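Local coordinates for protein NRPS (Penicillium fellutanum, PDB 6NKI) that forms part of a nonribosomal peptide synthetase, in which a Rossmann-type domain of the Male sterility protein family holds a bound NADPH, at residues A69-A73 / R74-N78; A280-I283 / I284-L288; M394-Q397 / A398-N402. All coordinates share one frame; numbering follows the deposited sequence.

Interaction 1: A69-A73 / R74-N78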
# COMPACT_ATOMS: atom_id res chain seq x y z
N ALA A 69 21.95 -2.37 10.75
CA ALA A 69 20.94 -2.58 9.73
C ALA A 69 19.65 -1.85 10.08
O ALA A 69 18.89 -1.50 9.17
CB ALA A 69 20.69 -4.08 9.53
N ALA A 70 19.42 -1.61 11.37
CA ALA A 70 18.22 -0.98 11.87
C ALA A 70 18.38 0.52 12.07
O ALA A 70 17.39 1.23 12.25
CB ALA A 70 17.83 -1.61 13.20
N ARG A 71 19.62 1.00 12.08
CA ARG A 71 19.84 2.43 11.91
C ARG A 71 19.86 2.80 10.44
O ARG A 71 19.44 3.90 10.07
CB ARG A 71 21.16 2.85 12.57
CG ARG A 71 21.25 2.66 14.08
CD ARG A 71 22.61 3.16 14.58
NE ARG A 71 22.88 2.81 15.97
CZ ARG A 71 22.47 3.52 17.02
NH1 ARG A 71 21.75 4.62 16.82
NH2 ARG A 71 22.76 3.14 18.25
N LEU A 72 20.31 1.87 9.59
CA LEU A 72 20.33 2.11 8.16
C LEU A 72 18.91 2.28 7.62
O LEU A 72 18.66 3.15 6.78
CB LEU A 72 21.04 0.95 7.45
CG LEU A 72 21.38 1.07 5.96
CD1 LEU A 72 22.50 2.06 5.72
CD2 LEU A 72 21.72 -0.28 5.35
N ALA A 73 17.96 1.48 8.10
CA ALA A 73 16.57 1.63 7.71
C ALA A 73 15.81 2.57 8.62
O ALA A 73 14.60 2.72 8.44
CB ALA A 73 15.86 0.27 7.69
N ARG A 74 16.48 3.18 9.60
CA ARG A 74 15.92 4.28 10.38
C ARG A 74 14.66 3.85 11.13
O ARG A 74 13.69 4.61 11.24
CB ARG A 74 15.63 5.49 9.49
CG ARG A 74 16.86 6.09 8.84
CD ARG A 74 16.42 7.14 7.86
NE ARG A 74 17.52 7.69 7.08
CZ ARG A 74 17.36 8.55 6.09
NH1 ARG A 74 18.40 9.02 5.42
NH2 ARG A 74 16.13 8.94 5.76
N TRP A 75 14.67 2.63 11.66
CA TRP A 75 13.63 2.20 12.58
C TRP A 75 14.14 1.99 14.00
O TRP A 75 13.33 1.81 14.92
CB TRP A 75 12.93 0.94 12.06
CG TRP A 75 13.74 -0.35 11.90
CD1 TRP A 75 14.31 -0.84 10.75
CD2 TRP A 75 14.01 -1.33 12.92
NE1 TRP A 75 14.92 -2.05 11.00
CE2 TRP A 75 14.74 -2.37 12.32
CE3 TRP A 75 13.71 -1.42 14.28
CZ2 TRP A 75 15.17 -3.50 13.04
CZ3 TRP A 75 14.15 -2.54 14.99
CH2 TRP A 75 14.87 -3.55 14.38
N TRP A 76 15.46 2.05 14.20
CA TRP A 76 16.04 1.56 15.44
C TRP A 76 15.80 2.51 16.60
O TRP A 76 15.92 3.73 16.47
CB TRP A 76 17.55 1.30 15.29
CG TRP A 76 18.11 0.86 16.58
CD1 TRP A 76 18.84 1.61 17.46
CD2 TRP A 76 17.90 -0.41 17.22
NE1 TRP A 76 19.13 0.87 18.59
CE2 TRP A 76 18.56 -0.37 18.46
CE3 TRP A 76 17.22 -1.58 16.85
CZ2 TRP A 76 18.55 -1.46 19.35
CZ3 TRP A 76 17.23 -2.67 17.74
CH2 TRP A 76 17.88 -2.59 18.97
N ARG A 77 15.45 1.93 17.75
CA ARG A 77 15.33 2.59 19.04
C ARG A 77 16.00 1.71 20.09
O ARG A 77 15.81 0.49 20.06
CB ARG A 77 13.86 2.81 19.42
CG ARG A 77 13.06 3.79 18.56
CD ARG A 77 11.62 3.81 19.07
NE ARG A 77 10.80 4.76 18.30
CZ ARG A 77 10.23 4.48 17.14
NH1 ARG A 77 10.38 3.30 16.53
NH2 ARG A 77 9.50 5.41 16.55
N ASN A 78 16.76 2.31 21.02
CA ASN A 78 17.48 1.50 21.99
C ASN A 78 16.53 0.74 22.91
O ASN A 78 16.91 -0.30 23.45
CB ASN A 78 18.47 2.34 22.81
CG ASN A 78 17.79 3.33 23.76
OD1 ASN A 78 16.56 3.40 23.85
ND2 ASN A 78 18.60 4.09 24.50
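The W75 indole presents one face to A70, whose CB stands 3.5 Å from the centroid of the six-membered ring and so makes a CH-pi contact, while CB of A73 meets the indole at its edge, near its plane, 3.6 Å from W75 CD1. These contacts close the carboxyl end of helix 59-72 of the Rossmann-type domain, where R74 leaves helical geometry with a positive phi of 61° and completes a Schellman motif.

The W76 indole is set differently. CB of A70 approaches it obliquely and also packs against CB of W76 at 3.6 Å. Carbon CH2 of W75 lies at the edge of the W76 ring, in its plane. The extended R71 side chain runs past this ring, its guanidinium plane turned 58° from the indole; W76 CD1 sits over the centre of one guanidinium face, 4.1 Å from R71 CZ.

CG of W75 lies between its backbone N and carbonyl carbon (chi1 63°), which swings the ring back over A70, whereas W76 CG is anti to its backbone N, beside the carbonyl carbon. The W75 ring also stacks with H39, and its NE1 is hydrogen-bonded to T35 OG1 of helix 32-43. A70 and A73 face that helix too, touching T35 and H36, so small residues as well as an indole fix the turn against its neighbour.

Two of the backbone bonds share one carbonyl: A70 O receives W75 N at 3.1 Å and, weakly, W76 N at 2.9 Å; a third, weak bond of 3.1 Å runs from R74 N to R71 O.

Interaction 2: A280-I283 / I284-L288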
# COMPACT_ATOMS: atom_id res chain seq x y z
N ALA A 280 6.95 -7.47 4.26
CA ALA A 280 7.18 -7.68 5.67
C ALA A 280 5.87 -7.89 6.42
O ALA A 280 5.69 -8.92 7.09
CB ALA A 280 7.94 -6.47 6.24
N SER A 281 4.96 -6.90 6.34
CA SER A 281 3.66 -6.99 6.99
C SER A 281 2.95 -8.28 6.60
O SER A 281 2.36 -8.97 7.44
CB SER A 281 2.79 -5.77 6.62
OG SER A 281 1.49 -5.77 7.23
N LEU A 282 3.00 -8.61 5.30
CA LEU A 282 2.34 -9.81 4.82
C LEU A 282 3.00 -11.09 5.34
O LEU A 282 2.35 -12.12 5.36
CB LEU A 282 2.29 -9.81 3.29
CG LEU A 282 1.66 -11.03 2.60
CD1 LEU A 282 0.26 -11.24 3.16
CD2 LEU A 282 1.58 -10.88 1.10
N ILE A 283 4.28 -11.04 5.72
CA ILE A 283 4.92 -12.24 6.24
C ILE A 283 4.50 -12.49 7.68
O ILE A 283 4.21 -13.63 8.06
CB ILE A 283 6.46 -12.15 6.09
CG1 ILE A 283 6.89 -12.32 4.62
CG2 ILE A 283 7.12 -13.20 6.96
CD1 ILE A 283 8.25 -11.74 4.29
N ILE A 284 4.51 -11.42 8.47
CA ILE A 284 4.15 -11.51 9.91
C ILE A 284 2.69 -11.95 10.04
O ILE A 284 2.44 -12.83 10.85
CB ILE A 284 4.40 -10.17 10.59
CG1 ILE A 284 5.90 -9.84 10.60
CG2 ILE A 284 3.81 -10.17 11.99
CD1 ILE A 284 6.23 -8.58 11.34
N HIS A 285 1.78 -11.41 9.25
CA HIS A 285 0.37 -11.85 9.41
C HIS A 285 0.25 -13.33 9.08
O HIS A 285 -0.43 -14.04 9.81
CB HIS A 285 -0.55 -11.03 8.51
CG HIS A 285 -1.91 -11.63 8.37
ND1 HIS A 285 -2.93 -11.36 9.24
CD2 HIS A 285 -2.41 -12.49 7.46
CE1 HIS A 285 -4.00 -12.01 8.88
NE2 HIS A 285 -3.71 -12.72 7.79
N GLU A 286 0.92 -13.77 8.02
CA GLU A 286 0.84 -15.19 7.59
C GLU A 286 1.42 -16.10 8.68
O GLU A 286 0.85 -17.17 8.90
CB GLU A 286 1.57 -15.39 6.27
CG GLU A 286 0.71 -15.03 5.08
CD GLU A 286 -0.72 -15.51 5.24
OE1 GLU A 286 -0.92 -16.46 5.99
OE2 GLU A 286 -1.62 -14.93 4.61
N THR A 287 2.50 -15.70 9.34
CA THR A 287 3.07 -16.59 10.38
C THR A 287 2.47 -16.32 11.76
O THR A 287 2.83 -17.04 12.68
CB THR A 287 4.60 -16.48 10.44
OG1 THR A 287 5.07 -17.51 11.30
CG2 THR A 287 5.09 -15.13 10.89
N LEU A 288 1.60 -15.32 11.92
CA LEU A 288 1.10 -15.08 13.30
C LEU A 288 -0.43 -15.07 13.41
O LEU A 288 -0.92 -15.42 14.48
CB LEU A 288 1.64 -13.75 13.82
CG LEU A 288 3.05 -13.78 14.38
CD1 LEU A 288 3.29 -12.57 15.26
CD2 LEU A 288 3.29 -15.06 15.16
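T287 lies one turn beyond I283, and its CG2 rests against I283 O at 3.3 Å, the two side chains turned together toward the parallel sheet. They belong to helix 276-288, packed against the sheet of the Rossmann-type domain, and both reach T164 and I124 on the neighbouring strands 162-166 and 122-125.

I284 points to another side of the helix. Its CG1 comes alongside A280 O at 3.6 Å, and A280 and I284 both meet Q40 of helix 32-43. The third side carries L282, H285 and E286. In E286, CG stands beside the backbone N (chi1 -83°), which brings it 3.4 Å from L282 O and 4.3 Å from L282 CD1; the bend at chi2 then leaves OE2 in the plane of the H285 ring, at its edge. L282 and H285, with S281 next to them, meet N393, R396 and Q397 of the second subunit respectively, so one helix serves both the core and the dimer interface.

Regular i to i+4 bonds tie the turns, with E286 N to L282 O weak. A280 O takes a second donor, I283 N at 2.9 Å, besides I284 N at 3.1 Å.

Interaction 3: M394-Q397 / A398-N402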
# COMPACT_ATOMS: atom_id res chain seq x y z
N MET A 394 1.44 3.69 -5.53
CA MET A 394 2.25 3.78 -4.31
C MET A 394 3.64 3.18 -4.50
O MET A 394 4.59 3.63 -3.83
CB MET A 394 1.55 3.10 -3.15
CG MET A 394 2.00 3.68 -1.82
SD MET A 394 1.40 5.39 -1.61
CE MET A 394 2.45 6.02 -0.30
N ILE A 395 3.80 2.18 -5.37
CA ILE A 395 5.15 1.75 -5.71
C ILE A 395 5.83 2.78 -6.61
O ILE A 395 7.00 3.10 -6.39
CB ILE A 395 5.18 0.34 -6.34
CG1 ILE A 395 4.43 0.33 -7.64
CG2 ILE A 395 4.49 -0.71 -5.49
CD1 ILE A 395 4.37 -1.01 -8.23
N ARG A 396 5.11 3.30 -7.61
CA ARG A 396 5.63 4.43 -8.39
C ARG A 396 6.22 5.51 -7.51
O ARG A 396 7.33 5.97 -7.76
CB ARG A 396 4.55 4.97 -9.33
CG ARG A 396 4.81 6.37 -9.82
CD ARG A 396 3.93 6.83 -10.93
NE ARG A 396 2.50 6.71 -10.66
CZ ARG A 396 1.66 5.94 -11.35
NH1 ARG A 396 2.06 5.28 -12.46
NH2 ARG A 396 0.40 5.83 -10.95
N GLN A 397 5.53 5.90 -6.45
CA GLN A 397 6.12 6.90 -5.58
C GLN A 397 7.30 6.32 -4.81
O GLN A 397 8.21 7.05 -4.43
CB GLN A 397 5.07 7.46 -4.60
CG GLN A 397 3.91 8.11 -5.25
CD GLN A 397 4.30 9.28 -6.12
OE1 GLN A 397 4.21 9.20 -7.34
NE2 GLN A 397 4.72 10.39 -5.49
N ALA A 398 7.31 5.02 -4.57
CA ALA A 398 8.46 4.47 -3.86
C ALA A 398 9.73 4.58 -4.71
O ALA A 398 10.79 4.98 -4.21
CB ALA A 398 8.18 3.02 -3.44
N VAL A 399 9.63 4.30 -6.02
CA VAL A 399 10.78 4.51 -6.89
C VAL A 399 11.10 5.98 -7.05
O VAL A 399 12.26 6.38 -6.94
CB VAL A 399 10.62 3.80 -8.25
CG1 VAL A 399 9.49 4.33 -9.01
CG2 VAL A 399 11.86 4.06 -9.08
N VAL A 400 10.07 6.83 -7.24
CA VAL A 400 10.34 8.26 -7.35
C VAL A 400 11.10 8.75 -6.14
O VAL A 400 12.06 9.52 -6.25
CB VAL A 400 9.04 9.08 -7.57
CG1 VAL A 400 9.33 10.58 -7.44
CG2 VAL A 400 8.44 8.83 -8.94
N ARG A 401 10.68 8.34 -4.95
CA ARG A 401 11.33 8.87 -3.76
C ARG A 401 12.76 8.33 -3.64
O ARG A 401 13.63 8.98 -3.05
CB ARG A 401 10.54 8.55 -2.49
CG ARG A 401 9.08 8.99 -2.42
CD ARG A 401 8.92 10.50 -2.55
NE ARG A 401 9.69 11.25 -1.56
CZ ARG A 401 9.29 11.50 -0.32
NH1 ARG A 401 8.12 11.04 0.11
NH2 ARG A 401 10.07 12.20 0.49
N ASN A 402 13.02 7.15 -4.20
CA ASN A 402 14.36 6.58 -4.12
C ASN A 402 15.28 7.22 -5.16
O ASN A 402 16.43 7.58 -4.84
CB ASN A 402 14.29 5.05 -4.29
CG ASN A 402 13.66 4.33 -3.07
OD1 ASN A 402 13.97 4.64 -1.92
ND2 ASN A 402 12.79 3.36 -3.34
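A chi1 of 63° in V399 sets CG1 between its own backbone N and carbonyl carbon, and this turns the methyl back along helix 389-410 toward R396 O. V400, one residue on, has the other staggering: CG1 is anti to its backbone N (chi1 170°), and it is CG2 that leans on the same R396 O, at 3.3 Å. One carbonyl of this long alpha-helix is thus lined by branches of two valines while it accepts V400 N at 2.9 Å. R401 repeats the theme: its CG, beside the backbone N (chi1 -56°), lies next to Q397 O, which accepts R401 N at 2.8 Å, and bends further out turn the rest of the chain.

The valines face inward. V399 packs on F322, A325 and I326 and V400 on A325, all of helix 319-330, and D321 of that helix forms a salt bridge with R396 through NH1. R396 NE is hydrogen-bonded to N393 OD1, so two partners fix the direction of the guanidinium. A398 lies against I235 of strand 233-235, its CB 3.2 Å from I395 O. I395 touches W278 of its own subunit, whereas M394 touches that tryptophan in both subunits, at the dimer interface.

Backbone bonding is least regular at A398, whose N makes weak bonds to M394 O and I395 O. I395 O also receives V399 N at 2.9 Å, with the donor nearly in line with the carbonyl bond.

In the fold
All three contacts are local, interaction 1 at a helix end, interactions 2 and 3 along successive turns of a helix, yet they sit at separate places round the NADPH. Interactions 1 and 2 have centres about 20 Å apart, and side chains of both touch helix 32-43. Side chains come within about 7 Å of NADPH at A69, 8 Å at I283 and 11 Å at A398, consistent with a place in the surroundings of the ligand, not in direct contact through these side chains. Interactions 2 and 3 stand about 23 Å apart by centres in one subunit, but across the dimer helix 276-288 of one subunit, through S281, L282 and H285, meets helix 389-410 of the other, through Q397, N393 and R396.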